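Local structure of nucleoside-diphosphate-sugar pyrophosphorylase (Vibrio cholerae, 4EVW) at residues T160-P165 against E202-P207. The protein probably transfers a nucleotidyl group from a nucleoside triphosphate to a sugar phosphate, releasing pyrophosphate and forming a nucleotide sugar. The protein carries 1 engineered substitution. Sequence-based numbering, arbitrary orientation.
Sequences TAEKNP and ELYIAP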
loop_
_atom_site.group_PDB
_atom_site.type_symbol
_atom_site.label_atom_id
_atom_site.label_comp_id
_atom_site.label_asym_id
_atom_site.label_seq_id
_atom_site.Cartn_x
_atom_site.Cartn_y
_atom_site.Cartn_z
ATOM N N THR A 160 -3.326 11.743 10.783
ATOM C CA THR A 160 -2.685 10.439 10.680
ATOM C C THR A 160 -1.264 10.621 11.212
ATOM O O THR A 160 -0.727 11.730 11.199
ATOM C CB THR A 160 -2.591 9.896 9.227
ATOM O OG1 THR A 160 -1.816 10.795 8.425
ATOM C CG2 THR A 160 -3.974 9.713 8.622
ATOM N N ALA A 161 -0.680 9.533 11.699
ATOM C CA ALA A 161 0.682 9.542 12.230
ATOM C C ALA A 161 1.283 8.182 11.905
ATOM O O ALA A 161 0.583 7.172 11.948
ATOM C CB ALA A 161 0.663 9.759 13.738
ATOM N N GLU A 162 2.568 8.141 11.575
ATOM C CA GLU A 162 3.182 6.863 11.245
ATOM C C GLU A 162 3.708 6.098 12.458
ATOM O O GLU A 162 3.730 4.871 12.443
ATOM C CB GLU A 162 4.308 7.044 10.223
ATOM C CG GLU A 162 4.907 5.730 9.705
ATOM C CD GLU A 162 3.986 4.969 8.758
ATOM O OE1 GLU A 162 3.049 5.586 8.207
ATOM O OE2 GLU A 162 4.212 3.753 8.547
ATOM N N LYS A 163 4.134 6.787 13.510
ATOM C CA LYS A 163 4.632 6.055 14.675
ATOM C C LYS A 163 3.992 6.527 15.964
ATOM O O LYS A 163 4.059 5.851 16.988
ATOM C CB LYS A 163 6.152 6.191 14.791
ATOM C CG LYS A 163 6.912 5.925 13.503
ATOM C CD LYS A 163 7.516 4.534 13.441
ATOM C CE LYS A 163 8.267 4.354 12.130
ATOM N NZ LYS A 163 8.158 2.964 11.619
ATOM N N ASN A 164 3.377 7.697 15.917
ATOM C CA ASN A 164 2.729 8.229 17.096
ATOM C C ASN A 164 1.319 7.650 17.195
ATOM O O ASN A 164 0.528 7.767 16.260
ATOM C CB ASN A 164 2.693 9.752 17.013
ATOM C CG ASN A 164 2.180 10.384 18.279
ATOM O OD1 ASN A 164 2.257 9.792 19.356
ATOM N ND2 ASN A 164 1.665 11.601 18.164
ATOM N N PRO A 165 1.004 6.979 18.321
ATOM C CA PRO A 165 -0.306 6.361 18.576
ATOM C C PRO A 165 -1.374 7.372 18.936
ATOM O O PRO A 165 -1.852 7.402 20.069
ATOM C CB PRO A 165 -0.038 5.429 19.751
ATOM C CG PRO A 165 1.393 5.118 19.630
ATOM C CD PRO A 165 2.004 6.441 19.256
ATOM N N GLU A 202 12.616 8.615 5.943
ATOM C CA GLU A 202 11.730 7.702 5.222
ATOM C C GLU A 202 10.441 8.398 4.805
ATOM O O GLU A 202 9.920 9.248 5.523
ATOM C CB GLU A 202 11.383 6.477 6.076
ATOM C CG GLU A 202 12.532 5.501 6.296
ATOM C CD GLU A 202 13.481 5.940 7.396
ATOM O OE1 GLU A 202 13.167 6.919 8.107
ATOM O OE2 GLU A 202 14.538 5.296 7.559
ATOM N N LEU A 203 9.924 8.017 3.644
ATOM C CA LEU A 203 8.705 8.617 3.123
ATOM C C LEU A 203 7.573 7.594 3.074
ATOM O O LEU A 203 7.504 6.762 2.166
ATOM C CB LEU A 203 8.974 9.192 1.731
ATOM C CG LEU A 203 10.076 10.252 1.676
ATOM C CD1 LEU A 203 10.283 10.711 0.235
ATOM C CD2 LEU A 203 9.687 11.430 2.557
ATOM N N TYR A 204 6.697 7.669 4.068
ATOM C CA TYR A 204 5.563 6.758 4.191
ATOM C C TYR A 204 4.286 7.366 3.622
ATOM O O TYR A 204 4.172 8.584 3.498
ATOM C CB TYR A 204 5.361 6.408 5.662
ATOM C CG TYR A 204 6.572 5.761 6.288
ATOM C CD1 TYR A 204 7.098 4.576 5.769
ATOM C CD2 TYR A 204 7.196 6.328 7.398
ATOM C CE1 TYR A 204 8.215 3.973 6.341
ATOM C CE2 TYR A 204 8.314 5.731 7.978
ATOM C CZ TYR A 204 8.816 4.553 7.444
ATOM O OH TYR A 204 9.914 3.953 8.015
ATOM N N ILE A 205 3.317 6.512 3.301
ATOM C CA ILE A 205 2.058 6.970 2.721
ATOM C C ILE A 205 1.084 7.641 3.694
ATOM O O ILE A 205 0.524 8.690 3.386
ATOM C CB ILE A 205 1.290 5.800 2.052
ATOM C CG1 ILE A 205 2.172 5.105 1.006
ATOM C CG2 ILE A 205 -0.011 6.335 1.417
ATOM C CD1 ILE A 205 2.144 5.733 -0.362
ATOM N N ALA A 206 0.869 7.033 4.859
ATOM C CA ALA A 206 -0.088 7.571 5.825
ATOM C C ALA A 206 0.036 9.072 6.108
ATOM O O ALA A 206 -0.965 9.786 6.126
ATOM C CB ALA A 206 -0.027 6.767 7.134
ATOM N N PRO A 207 1.260 9.572 6.332
ATOM C CA PRO A 207 1.437 11.006 6.605
ATOM C C PRO A 207 0.906 11.921 5.496
ATOM O O PRO A 207 0.542 13.070 5.750
ATOM C CB PRO A 207 2.952 11.144 6.762
ATOM C CG PRO A 207 3.349 9.832 7.334
ATOM C CD PRO A 207 2.522 8.839 6.539
HETATM O O HOH W 1 2.009 4.569 5.920
#
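E162 brings OE2 over the rim of one face of the Y204 ring, with the rest of the carboxylate beside CG and CB, where the end of a beta-hairpin meets the loop before helix 208-214. The hairpin pairs strands 146-149 and 157-161. The mixed sheet of the chain is consistent with a nucleotidyltransferase fold, and A206 packs on Y175 of its strand 174-177. The carboxylate and ring planes lie 19° apart, stacked, although the two side chains cross at about a right angle. E162 CG is anti to the backbone N (chi1 -174°), and a bend at chi2 brings CD alongside the Y204 CB-CG bond. Between these two side chains the closest touch is E162 CG to Y204 CD2, at 3.3 Å. E162 OE2 sits 3.8 Å above the ring plane. E162 OE1 lies on the Y204 CB side, 3.5 Å from A206 CB. A water donates to E162 OE1 at 2.7 Å and accepts from A206 N at 2.9 Å. It therefore links the carboxylate to the backbone just before the helix. K163 adds a loose contact from its poorly ordered amine, NZ to Y204 OH at 4.1 Å. T160 O accepts a hydrogen bond from N210 ND2 of helix 208-214. S145 touches both E162 and A206. The one direct hydrogen bond between 160-165 and 202-207 is buried: T160 OG1 donates to A206 O at 2.7 Å, from 55° above the carbonyl plane.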